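Local coordinates for protein MgGH51 (Meripilus giganteus, PDB 6ZPV) that probably hydrolyses the glycosidic bonds of terminal alpha-L-arabinofuranosyl groups, releasing arabinose from arabinose-containing polysaccharides, as a fungal GH51 alpha-L-arabinofuranosidase, at residues Arg344-Gly349 with Pro375-Ile380. Sequence-based numbering, arbitrary orientation.
With SO4 (sulfate ion), chain R.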
# COMPACT_ATOMS: atom_id res chain seq x y z
N ARG A 344 -3.81 8.05 16.42
CA ARG A 344 -3.76 7.46 17.75
C ARG A 344 -2.49 6.66 17.99
O ARG A 344 -2.21 6.34 19.16
CB ARG A 344 -4.99 6.56 18.01
CG ARG A 344 -6.31 7.29 17.90
CD ARG A 344 -7.43 6.53 18.53
NE ARG A 344 -7.72 5.28 17.90
CZ ARG A 344 -8.38 4.23 18.42
NH1 ARG A 344 -8.63 3.17 17.68
NH2 ARG A 344 -8.76 4.23 19.67
N PHE A 345 -1.79 6.26 16.93
CA PHE A 345 -0.70 5.26 17.00
C PHE A 345 0.48 5.76 16.13
O PHE A 345 0.27 6.04 14.96
CB PHE A 345 -1.18 3.93 16.43
CG PHE A 345 -2.37 3.31 17.12
CD1 PHE A 345 -2.28 2.80 18.39
CD2 PHE A 345 -3.60 3.36 16.51
CE1 PHE A 345 -3.39 2.26 19.01
CE2 PHE A 345 -4.72 2.87 17.17
CZ PHE A 345 -4.62 2.31 18.40
N VAL A 346 1.66 5.74 16.72
CA VAL A 346 2.90 6.07 16.01
C VAL A 346 3.90 4.95 16.26
O VAL A 346 4.10 4.55 17.45
CB VAL A 346 3.48 7.45 16.37
CG1 VAL A 346 4.91 7.61 15.90
CG2 VAL A 346 2.56 8.54 15.85
N GLU A 347 4.52 4.46 15.19
CA GLU A 347 5.52 3.39 15.30
C GLU A 347 6.92 4.01 15.21
O GLU A 347 7.19 4.83 14.31
CB GLU A 347 5.27 2.34 14.20
CG GLU A 347 6.17 1.12 14.31
CD GLU A 347 5.66 -0.10 13.59
OE1 GLU A 347 4.59 -0.03 12.97
OE2 GLU A 347 6.39 -1.17 13.67
N VAL A 348 7.80 3.61 16.13
CA VAL A 348 9.12 4.26 16.25
C VAL A 348 10.12 3.39 15.48
O VAL A 348 10.65 2.38 16.02
CB VAL A 348 9.47 4.47 17.72
CG1 VAL A 348 10.85 5.10 17.87
CG2 VAL A 348 8.40 5.31 18.39
N GLY A 349 10.40 3.76 14.23
CA GLY A 349 11.33 2.99 13.40
C GLY A 349 10.64 1.85 12.66
O GLY A 349 9.40 1.80 12.58
N PRO A 375 0.91 13.58 24.53
CA PRO A 375 0.64 12.62 25.63
C PRO A 375 -0.43 11.59 25.26
O PRO A 375 -0.53 10.54 25.86
CB PRO A 375 0.16 13.48 26.76
CG PRO A 375 0.52 14.86 26.41
CD PRO A 375 0.80 14.97 24.98
N GLN A 376 -1.28 11.93 24.27
CA GLN A 376 -2.45 11.11 23.87
C GLN A 376 -2.10 10.04 22.84
O GLN A 376 -2.94 9.18 22.59
CB GLN A 376 -3.56 11.99 23.32
CG GLN A 376 -3.35 12.54 21.93
CD GLN A 376 -2.44 13.78 21.84
OE1 GLN A 376 -1.69 14.20 22.75
NE2 GLN A 376 -2.49 14.43 20.68
N ILE A 377 -0.91 10.03 22.24
CA ILE A 377 -0.51 9.04 21.22
C ILE A 377 0.08 7.79 21.85
O ILE A 377 0.77 7.89 22.85
CB ILE A 377 0.44 9.65 20.19
CG1 ILE A 377 -0.32 10.72 19.39
CG2 ILE A 377 1.06 8.60 19.29
CD1 ILE A 377 0.57 11.40 18.35
N ARG A 378 -0.25 6.62 21.32
CA ARG A 378 0.36 5.38 21.77
C ARG A 378 1.53 5.03 20.86
O ARG A 378 1.37 4.87 19.65
CB ARG A 378 -0.67 4.24 21.79
CG ARG A 378 -0.23 3.00 22.54
CD ARG A 378 -1.23 1.85 22.44
NE ARG A 378 -1.00 0.80 23.42
CZ ARG A 378 -1.73 0.56 24.50
NH1 ARG A 378 -2.71 1.38 24.87
NH2 ARG A 378 -1.39 -0.49 25.28
N PHE A 379 2.72 4.91 21.43
CA PHE A 379 3.95 4.64 20.68
C PHE A 379 4.27 3.16 20.65
O PHE A 379 4.27 2.48 21.70
CB PHE A 379 5.12 5.47 21.22
CG PHE A 379 4.92 6.96 20.95
CD1 PHE A 379 5.28 7.48 19.70
CD2 PHE A 379 4.29 7.79 21.85
CE1 PHE A 379 5.03 8.81 19.38
CE2 PHE A 379 4.01 9.10 21.52
CZ PHE A 379 4.37 9.61 20.29
N ILE A 380 4.60 2.65 19.47
CA ILE A 380 4.82 1.20 19.24
C ILE A 380 6.31 0.95 19.02
O ILE A 380 6.92 1.56 18.11
CB ILE A 380 4.00 0.73 18.03
CG1 ILE A 380 2.52 1.08 18.13
CG2 ILE A 380 4.23 -0.73 17.82
CD1 ILE A 380 1.77 1.02 16.85
S SO4 R . -10.64 0.63 19.87
O1 SO4 R . -10.01 0.61 18.53
O2 SO4 R . -10.99 1.94 20.35
O3 SO4 R . -9.64 0.03 20.83
O4 SO4 R . -11.75 -0.31 19.79
O HOH W 1 -3.99 7.03 21.28
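R344 and R378 start a ladder of four backbone hydrogen bonds between 344-349 and 375-380. R378 N gives its hydrogen to R344 O at 2.9 Å, almost straight. V346 N then donates to R378 O, and V346 O accepts from I380 N at 2.8 Å. V348 N closes the ladder on I380 O. V346 thus uses both its N-H and its carbonyl on this neighbour. F345 and E347 make their backbone bonds to strand 284-289. R344 O has a second donor, a water that also donates to Q376 O at 2.7 Å and so bridges the two segments just ahead of the paired strands. CA-H groups of F345 and F379 add weaker contacts to R378 O and V346 O.

The strands are neighbours in the parallel sheet of the (beta/alpha)8 barrel that carries the active site in GH51 enzymes. Helix 359-373 makes the beta-alpha-beta crossover between them. On its side of the sheet, the F379 ring lies alongside V346, with CE1 3.6 Å from V346 CB. V348 CG2 meets CD1 of the same ring, and I377 CG2 sits over one face, near the rim. An alanine in place of F379 would probably open a gap beside V346 and V348 and lose the ring's contact with L370 of helix 359-373.

On the other face, R378 CB and CD run beside F345 CD1 and CE1, the R378 chain being extended to NE. R378 NE is bonded to S396 OG and NH2 to Q395 O. E347 OE1 forms a salt bridge with R226 NE, while OE2 lies close to D398 OD2. Ahead of the strand, R344 NE forms a salt bridge with E284 OE2. R344 NH1 donates to sulfate O1 at 3.0 Å, and NH2 to O2 over a longer distance. The sulfate, probably from the crystallisation liquor, is also bound by S15 OG.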